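Local coordinates for protein peptidylprolyl Isomerase (Naegleria fowleri, PDB 6B4P) that probably catalyses the cis-trans isomerisation of peptide bonds preceding proline, as an FKBP-type peptidylprolyl isomerase, at residues Gln20-Lys25 against Phe94-Asp99; Ser32-Pro37 against Met86-Lys91. All blocks are in the same frame, centred on the assembly; numbering follows the deposited sequence. Where two conformers were deposited one is given.

Contact 1. Residues Gln20-Lys25 against Phe94-Asp99; sequences QRLKKK and FEIPSD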
ATOM      1  N   GLN A  20      11.332   2.276  10.853  1.00 28.27           N
ATOM      2  CA  GLN A  20      10.999   0.860  10.719  1.00 29.04           C
ATOM      3  C   GLN A  20       9.539   0.550  11.030  1.00 30.38           C
ATOM      4  O   GLN A  20       9.154  -0.627  11.034  1.00 31.95           O
ATOM      5  CB  GLN A  20      11.899  -0.019  11.595  1.00 34.75           C
ATOM      6  CG  GLN A  20      13.383   0.152  11.319  1.00 45.77           C
ATOM      7  CD  GLN A  20      14.209  -0.931  11.964  1.00 58.02           C
ATOM      8  OE1 GLN A  20      15.053  -1.549  11.318  1.00 72.77           O
ATOM      9  NE2 GLN A  20      13.970  -1.173  13.249  1.00 62.84           N
ATOM     10  N   ARG A  21       8.707   1.567  11.254  1.00 22.64           N
ATOM     11  CA  ARG A  21       7.322   1.313  11.634  0.68 18.42           C
ATOM     12  C   ARG A  21       6.423   1.061  10.428  1.00 20.02           C
ATOM     13  O   ARG A  21       5.399   0.385  10.563  1.00 19.92           O
ATOM     14  CB  ARG A  21       6.797   2.476  12.472  0.68 19.70           C
ATOM     15  CG  ARG A  21       7.458   2.537  13.845  0.68 23.94           C
ATOM     16  CD  ARG A  21       7.126   3.806  14.610  0.68 27.15           C
ATOM     17  NE  ARG A  21       5.689   3.999  14.770  0.68 24.66           N
ATOM     18  CZ  ARG A  21       4.998   4.970  14.182  0.68 25.66           C
ATOM     19  NH1 ARG A  21       3.691   5.071  14.382  0.68 21.60           N
ATOM     20  NH2 ARG A  21       5.618   5.845  13.395  0.68 27.11           N
ATOM     21  N   LEU A  22       6.775   1.591   9.258  1.00 16.97           N
ATOM     22  CA  LEU A  22       6.140   1.210   8.002  1.00 14.86           C
ATOM     23  C   LEU A  22       6.899  -0.003   7.482  1.00 16.87           C
ATOM     24  O   LEU A  22       8.118   0.065   7.295  1.00 18.46           O
ATOM     25  CB  LEU A  22       6.196   2.350   6.983  1.00 15.77           C
ATOM     26  CG  LEU A  22       5.700   2.068   5.558  1.00 14.93           C
ATOM     27  CD1 LEU A  22       4.188   1.920   5.565  1.00 17.46           C
ATOM     28  CD2 LEU A  22       6.133   3.177   4.603  1.00 18.63           C
ATOM     29  N   LYS A  23       6.201  -1.115   7.270  1.00 17.08           N
ATOM     30  CA  LYS A  23       6.905  -2.362   7.001  1.00 15.83           C
ATOM     31  C   LYS A  23       6.029  -3.273   6.161  1.00 15.60           C
ATOM     32  O   LYS A  23       4.809  -3.095   6.099  1.00 14.86           O
ATOM     33  CB  LYS A  23       7.297  -3.042   8.311  1.00 18.30           C
ATOM     34  CG  LYS A  23       6.101  -3.299   9.216  1.00 18.25           C
ATOM     35  CD  LYS A  23       6.502  -3.848  10.567  1.00 21.93           C
ATOM     36  CE  LYS A  23       5.254  -4.174  11.350  1.00 24.81           C
ATOM     37  NZ  LYS A  23       5.546  -5.034  12.524  1.00 30.21           N
ATOM     38  N   LYS A  24       6.655  -4.262   5.522  1.00 14.59           N
ATOM     39  CA  LYS A  24       5.919  -5.183   4.668  1.00 14.31           C
ATOM     40  C   LYS A  24       6.449  -6.606   4.794  1.00 19.03           C
ATOM     41  O   LYS A  24       7.583  -6.848   5.218  1.00 20.90           O
ATOM     42  CB  LYS A  24       5.974  -4.758   3.190  1.00 16.38           C
ATOM     43  CG  LYS A  24       7.311  -5.067   2.531  1.00 16.86           C
ATOM     44  CD  LYS A  24       7.364  -4.590   1.065  1.00 17.09           C
ATOM     45  CE  LYS A  24       8.696  -4.956   0.448  1.00 17.67           C
ATOM     46  NZ  LYS A  24       8.819  -4.506  -0.993  1.00 15.57           N
ATOM     47  N   LYS A  25       5.585  -7.549   4.426  1.00 16.33           N
ATOM     48  CA  LYS A  25       5.944  -8.945   4.195  1.00 17.80           C
ATOM     49  C   LYS A  25       5.654  -9.250   2.734  1.00 19.27           C
ATOM     50  O   LYS A  25       4.572  -8.914   2.241  1.00 21.00           O
ATOM     51  CB  LYS A  25       5.143  -9.888   5.095  1.00 20.14           C
ATOM     52  CG  LYS A  25       5.484  -9.788   6.580  1.00 26.41           C
ATOM     53  CD  LYS A  25       4.358 -10.320   7.458  1.00 33.91           C
ATOM     54  CE  LYS A  25       3.922 -11.717   7.063  1.00 46.94           C
ATOM     55  NZ  LYS A  25       2.780 -12.171   7.913  1.00 57.15           N
ATOM     56  N   PHE A  94       1.340  -4.900   3.961  1.00 12.76           N
ATOM     57  CA  PHE A  94       1.899  -3.720   4.606  1.00 13.03           C
ATOM     58  C   PHE A  94       1.176  -3.407   5.903  1.00 14.46           C
ATOM     59  O   PHE A  94      -0.055  -3.421   5.960  1.00 15.73           O
ATOM     60  CB  PHE A  94       1.792  -2.494   3.691  1.00 14.74           C
ATOM     61  CG  PHE A  94       2.631  -2.570   2.453  1.00 13.20           C
ATOM     62  CD1 PHE A  94       3.853  -1.922   2.391  1.00 15.45           C
ATOM     63  CD2 PHE A  94       2.183  -3.262   1.334  1.00 14.09           C
ATOM     64  CE1 PHE A  94       4.628  -1.975   1.224  1.00 16.26           C
ATOM     65  CE2 PHE A  94       2.957  -3.305   0.164  1.00 17.19           C
ATOM     66  CZ  PHE A  94       4.175  -2.662   0.120  1.00 14.69           C
ATOM     67  N   GLU A  95       1.951  -3.092   6.939  1.00 13.36           N
ATOM     68  CA  GLU A  95       1.435  -2.431   8.128  1.00 12.94           C
ATOM     69  C   GLU A  95       1.750  -0.948   8.016  1.00 15.59           C
ATOM     70  O   GLU A  95       2.926  -0.569   7.923  1.00 13.90           O
ATOM     71  CB  GLU A  95       2.052  -3.017   9.389  1.00 13.02           C
ATOM     72  CG  GLU A  95       1.479  -2.401  10.646  1.00 13.42           C
ATOM     73  CD  GLU A  95       1.785  -3.210  11.891  1.00 17.05           C
ATOM     74  OE1 GLU A  95       1.428  -4.408  11.937  1.00 18.84           O
ATOM     75  OE2 GLU A  95       2.425  -2.654  12.802  1.00 20.04           O
ATOM     76  N   ILE A  96       0.719  -0.114   8.044  1.00 12.57           N
ATOM     77  CA  ILE A  96       0.857   1.312   7.790  1.00 12.44           C
ATOM     78  C   ILE A  96       0.342   2.074   9.003  1.00 12.50           C
ATOM     79  O   ILE A  96      -0.863   2.279   9.155  1.00 14.64           O
ATOM     80  CB  ILE A  96       0.105   1.723   6.513  1.00 12.75           C
ATOM     81  CG1 ILE A  96       0.601   0.884   5.331  1.00 12.73           C
ATOM     82  CG2 ILE A  96       0.332   3.198   6.219  1.00 14.50           C
ATOM     83  CD1 ILE A  96       0.149   1.397   3.958  1.00 15.62           C
ATOM     84  N   PRO A  97       1.237   2.545   9.877  1.00 14.68           N
ATOM     85  CA  PRO A  97       0.809   3.365  11.015  1.00 15.79           C
ATOM     86  C   PRO A  97       0.043   4.601  10.568  1.00 15.31           C
ATOM     87  O   PRO A  97       0.157   5.070   9.431  1.00 14.27           O
ATOM     88  CB  PRO A  97       2.134   3.746  11.699  1.00 18.73           C
ATOM     89  CG  PRO A  97       3.117   2.692  11.237  1.00 19.57           C
ATOM     90  CD  PRO A  97       2.701   2.367   9.838  1.00 14.61           C
ATOM     91  N   SER A  98      -0.755   5.130  11.503  1.00 19.20           N
ATOM     92  CA  SER A  98      -1.617   6.261  11.189  1.00 17.33           C
ATOM     93  C   SER A  98      -0.817   7.463  10.701  1.00 19.16           C
ATOM     94  O   SER A  98      -1.287   8.201   9.823  1.00 17.62           O
ATOM     95  CB  SER A  98      -2.467   6.632  12.410  1.00 21.17           C
ATOM     96  OG  SER A  98      -1.662   7.072  13.488  1.00 23.91           O
ATOM     97  N   ASP A  99       0.401   7.652  11.210  1.00 20.81           N
ATOM     98  CA  ASP A  99       1.183   8.783  10.729  1.00 20.74           C
ATOM     99  C   ASP A  99       1.748   8.555   9.330  1.00 19.57           C
ATOM    100  O   ASP A  99       2.380   9.474   8.787  1.00 24.94           O
ATOM    101  CB  ASP A  99       2.303   9.144  11.719  1.00 25.16           C
ATOM    102  CG  ASP A  99       3.207   7.976  12.068  1.00 28.83           C
ATOM    103  OD1 ASP A  99       2.736   6.828  12.124  1.00 29.88           O
ATOM    104  OD2 ASP A  99       4.407   8.218  12.325  1.00 38.99           O
TER
HETATM  105  O   HOH W   1       4.508  -0.767  12.724  1.00 25.46           O
HETATM  106  O   HOH W   2       3.014  -6.115  13.162  1.00 17.39           O
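Lys24 sets CB over one face of the Phe94 ring, toward its rim, 3.9 Å from the ring centroid and 22° off the normal, a CH-pi contact, while CD comes near CE1 and CZ. CG of Lys24 sits between the backbone N and the carbonyl carbon (chi1 76°), and the chain runs on extended beside the ring until NZ ends on Glu90. Lys24 and Phe94 form a non-hydrogen-bonded antiparallel pair. In the adjoining hydrogen-bonded pair, Glu95 N donates to Lys23 O at 3.0 Å, whereas the return bond from Lys23 N to Glu95 O is weak. On the other face of the sheet, Lys23 and Glu95 run side by side; their salt bridge is long, NZ to OE2 3.9 Å, and a water joins NZ to OE1. Another water donates to both Glu95 OE2 and Arg21 O. In the conformer given, Arg21 makes an end-on salt bridge to Asp99, NH2 to OD2 at 2.9 Å on the syn lone pair and NH1 to OD1 at 3.0 Å, planes 37° apart, and Pro97 CG lies over one guanidinium face; a second conformer makes both doubtful. Leu22 CD1 packs on Ile96 CG1 at 3.7 Å. Antiparallel pairing of strands 23-26 and 91-96, the latter also bonded to strand 117-126, helps build the sheet of the FKBP-type fold, against which helix 77-84 packs, Leu81 on Leu22 and Trp79 on Ile96.

Contact 2. Residues Ser32-Pro37 against Met86-Lys91; sequences SDEQPP and MKKGEK
Two ion pairs join Ser32-Pro37 to Met86-Lys91. Lys87 NZ bonds Asp33 OD1 at 2.9 Å, meeting it from 41° above the carboxylate plane; the lysine chain is extended beyond CG and runs beside the aspartate. Lys88, bent at chi3 (-65°), also lies alongside its partner, but its NZ bond to Glu34 OE2 is weak at 3.4 Å, and a water accepts from the same NZ. Among backbone bonds, Lys88 N donates to Glu34 O at 2.8 Å, the donor nearly in line with the carbonyl; Lys87 CA makes a CA-H...O contact with that oxygen. Bonds within each segment shape the surfaces that meet. Ser32 OG accepts from Glu34 N, an ST turn, and donates to Glu34 OE2 at 2.7 Å, tying down the carboxylate that faces Lys88. Lys87 N donates to Glu90 OE1, and Glu90 N returns to Lys87 O, closing a type II turn in which Gly89 has positive phi. The remaining contacts set carbon against a carbonyl: Gln35 CG and Pro36 CD each come to 3.3 Å from Met86 O, a buried oxygen with no hydrogen-bonding partner, while Gln35 NE2 bonds Lys84 O. The chemistry is therefore that of a largely polar loop-to-loop contact, in which the close Asp33-Lys87 pair and the weaker Glu34-Lys88 pair probably offset one another's charge around one short backbone bond.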
ATOM      1  N   SER A  32       9.849  -9.596 -12.030  1.00 18.65           N
ATOM      2  CA  SER A  32      11.197  -9.156 -12.348  1.00 19.21           C
ATOM      3  C   SER A  32      11.728  -8.379 -11.150  1.00 20.87           C
ATOM      4  O   SER A  32      11.045  -8.234 -10.132  1.00 20.41           O
ATOM      5  CB  SER A  32      11.220  -8.286 -13.607  1.00 20.67           C
ATOM      6  OG  SER A  32      10.752  -6.987 -13.280  1.00 22.40           O
ATOM      7  N   ASP A  33      12.957  -7.882 -11.274  1.00 20.16           N
ATOM      8  CA  ASP A  33      13.557  -7.029 -10.252  1.00 20.85           C
ATOM      9  C   ASP A  33      13.319  -5.545 -10.498  1.00 22.58           C
ATOM     10  O   ASP A  33      13.858  -4.710  -9.760  1.00 24.89           O
ATOM     11  CB  ASP A  33      15.057  -7.300 -10.162  1.00 24.09           C
ATOM     12  CG  ASP A  33      15.365  -8.687  -9.644  1.00 38.38           C
ATOM     13  OD1 ASP A  33      14.603  -9.177  -8.781  1.00 37.23           O
ATOM     14  OD2 ASP A  33      16.365  -9.283 -10.095  1.00 48.09           O
ATOM     15  N   GLU A  34      12.530  -5.199 -11.512  1.00 20.31           N
ATOM     16  CA  GLU A  34      12.283  -3.799 -11.832  1.00 20.78           C
ATOM     17  C   GLU A  34      11.412  -3.150 -10.767  1.00 22.21           C
ATOM     18  O   GLU A  34      10.414  -3.725 -10.330  1.00 20.17           O
ATOM     19  CB  GLU A  34      11.592  -3.683 -13.189  1.00 21.62           C
ATOM     20  CG  GLU A  34      12.401  -4.204 -14.378  1.00 25.34           C
ATOM     21  CD  GLU A  34      11.526  -4.527 -15.585  1.00 35.10           C
ATOM     22  OE1 GLU A  34      11.755  -3.945 -16.667  1.00 43.77           O
ATOM     23  OE2 GLU A  34      10.608  -5.366 -15.458  1.00 34.89           O
ATOM     24  N   GLN A  35      11.780  -1.934 -10.363  1.00 24.25           N
ATOM     25  CA  GLN A  35      10.950  -1.148  -9.465  1.00 22.48           C
ATOM     26  C   GLN A  35      10.525   0.146 -10.156  1.00 23.92           C
ATOM     27  O   GLN A  35      11.242   0.646 -11.029  1.00 22.56           O
ATOM     28  CB  GLN A  35      11.699  -0.837  -8.163  1.00 23.45           C
ATOM     29  CG  GLN A  35      12.036  -2.100  -7.373  1.00 30.91           C
ATOM     30  CD  GLN A  35      12.730  -1.823  -6.057  1.00 38.49           C
ATOM     31  OE1 GLN A  35      13.644  -2.546  -5.666  1.00 49.73           O
ATOM     32  NE2 GLN A  35      12.291  -0.788  -5.359  1.00 32.75           N
ATOM     33  N   PRO A  36       9.360   0.693  -9.814  1.00 19.40           N
ATOM     34  CA  PRO A  36       8.826   1.842 -10.565  1.00 21.44           C
ATOM     35  C   PRO A  36       9.521   3.129 -10.162  1.00 19.58           C
ATOM     36  O   PRO A  36       9.708   3.396  -8.966  1.00 21.16           O
ATOM     37  CB  PRO A  36       7.343   1.864 -10.168  1.00 19.28           C
ATOM     38  CG  PRO A  36       7.339   1.297  -8.774  1.00 20.69           C
ATOM     39  CD  PRO A  36       8.443   0.250  -8.745  1.00 19.17           C
ATOM     40  N   PRO A  37       9.935   3.945 -11.124  1.00 20.54           N
ATOM     41  CA  PRO A  37      10.520   5.243 -10.790  1.00 20.13           C
ATOM     42  C   PRO A  37       9.449   6.250 -10.400  1.00 19.01           C
ATOM     43  O   PRO A  37       8.261   6.071 -10.670  1.00 19.84           O
ATOM     44  CB  PRO A  37      11.226   5.656 -12.089  1.00 24.13           C
ATOM     45  CG  PRO A  37      10.543   4.896 -13.164  1.00 22.66           C
ATOM     46  CD  PRO A  37      10.053   3.613 -12.555  1.00 23.16           C
ATOM     47  N   MET A  86       8.394  -1.837  -4.129  1.00 15.71           N
ATOM     48  CA  MET A  86       7.909  -3.074  -4.723  1.00 13.99           C
ATOM     49  C   MET A  86       8.504  -3.310  -6.101  1.00 16.87           C
ATOM     50  O   MET A  86       8.781  -2.375  -6.855  1.00 20.41           O
ATOM     51  CB  MET A  86       6.386  -3.054  -4.821  1.00 14.21           C
ATOM     52  CG  MET A  86       5.701  -3.041  -3.454  1.00 14.50           C
ATOM     53  SD  MET A  86       3.917  -2.943  -3.600  1.00 14.80           S
ATOM     54  CE  MET A  86       3.505  -4.592  -4.186  1.00 14.53           C
ATOM     55  N   LYS A  87       8.697  -4.581  -6.421  1.00 16.13           N
ATOM     56  CA  LYS A  87       9.063  -4.991  -7.766  1.00 16.09           C
ATOM     57  C   LYS A  87       7.812  -5.222  -8.607  1.00 17.02           C
ATOM     58  O   LYS A  87       6.715  -5.453  -8.088  1.00 17.03           O
ATOM     59  CB  LYS A  87       9.910  -6.259  -7.721  1.00 20.88           C
ATOM     60  CG  LYS A  87      11.236  -6.081  -6.986  1.00 21.83           C
ATOM     61  CD  LYS A  87      11.961  -7.405  -6.856  1.00 27.59           C
ATOM     62  CE  LYS A  87      13.258  -7.274  -6.066  1.00 33.59           C
ATOM     63  NZ  LYS A  87      13.988  -8.576  -6.011  1.00 37.95           N
ATOM     64  N   LYS A  88       7.988  -5.152  -9.926  1.00 16.04           N
ATOM     65  CA  LYS A  88       6.879  -5.412 -10.837  1.00 16.82           C
ATOM     66  C   LYS A  88       6.254  -6.767 -10.527  1.00 18.04           C
ATOM     67  O   LYS A  88       6.955  -7.776 -10.426  1.00 17.03           O
ATOM     68  CB  LYS A  88       7.370  -5.370 -12.281  1.00 21.11           C
ATOM     69  CG  LYS A  88       6.258  -5.423 -13.313  1.00 23.29           C
ATOM     70  CD  LYS A  88       6.802  -5.268 -14.736  1.00 23.06           C
ATOM     71  CE  LYS A  88       7.399  -3.878 -14.913  1.00 24.85           C
ATOM     72  NZ  LYS A  88       7.825  -3.628 -16.327  1.00 31.30           N
ATOM     73  N   GLY A  89       4.930  -6.786 -10.363  1.00 15.40           N
ATOM     74  CA  GLY A  89       4.225  -8.026 -10.065  1.00 15.67           C
ATOM     75  C   GLY A  89       4.237  -8.462  -8.611  1.00 15.66           C
ATOM     76  O   GLY A  89       3.539  -9.430  -8.264  1.00 16.64           O
ATOM     77  N   GLU A  90       4.993  -7.789  -7.747  1.00 13.85           N
ATOM     78  CA  GLU A  90       5.065  -8.176  -6.343  1.00 15.38           C
ATOM     79  C   GLU A  90       3.705  -8.038  -5.675  1.00 16.13           C
ATOM     80  O   GLU A  90       2.948  -7.107  -5.954  1.00 14.07           O
ATOM     81  CB  GLU A  90       6.106  -7.308  -5.637  1.00 13.33           C
ATOM     82  CG  GLU A  90       6.245  -7.541  -4.136  1.00 14.70           C
ATOM     83  CD  GLU A  90       7.348  -6.688  -3.558  1.00 16.68           C
ATOM     84  OE1 GLU A  90       8.424  -6.607  -4.194  1.00 17.80           O
ATOM     85  OE2 GLU A  90       7.123  -6.089  -2.481  1.00 17.79           O
ATOM     86  N   LYS A  91       3.375  -8.994  -4.810  1.00 15.95           N
ATOM     87  CA  LYS A  91       2.250  -8.850  -3.893  1.00 14.58           C
ATOM     88  C   LYS A  91       2.822  -8.853  -2.485  1.00 17.13           C
ATOM     89  O   LYS A  91       3.542  -9.783  -2.115  1.00 16.54           O
ATOM     90  CB  LYS A  91       1.223  -9.971  -4.068  1.00 16.62           C
ATOM     91  CG  LYS A  91      -0.023  -9.777  -3.196  1.00 22.02           C
ATOM     92  CD  LYS A  91      -1.109 -10.799  -3.545  1.00 29.44           C
ATOM     93  CE  LYS A  91      -2.301 -10.673  -2.612  1.00 41.73           C
ATOM     94  NZ  LYS A  91      -3.329 -11.723  -2.880  1.00 52.71           N
TER
HETATM   95  O   HOH W   3       9.330  -1.439 -16.845  1.00 32.58           O

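In the fold
After strand 14-15 the chain passes through Gln20-Lys25, and contact 1 closes a long loop when strand 91-96 returns antiparallel beside strand 23-26. Contact 2 is nested inside that loop: Ser32-Pro37 follows strand 23-26, and Met86-Lys91 follows helix 77-84 and leads into strand 91-96. The intervening chain holds strands 41-50, 55-58 and 66-69 and both helices. Contact 1 thus joins strands of the antiparallel sheet, and contact 2 joins the loop leaving strand 23-26 to the loop leading into strand 91-96. Their centres are 19 Å apart, yet they touch directly: Lys24 NZ meets Glu90 OE2 at 2.8 Å in a salt bridge, and Phe94 CZ packs on Met86 SD at 3.7 Å.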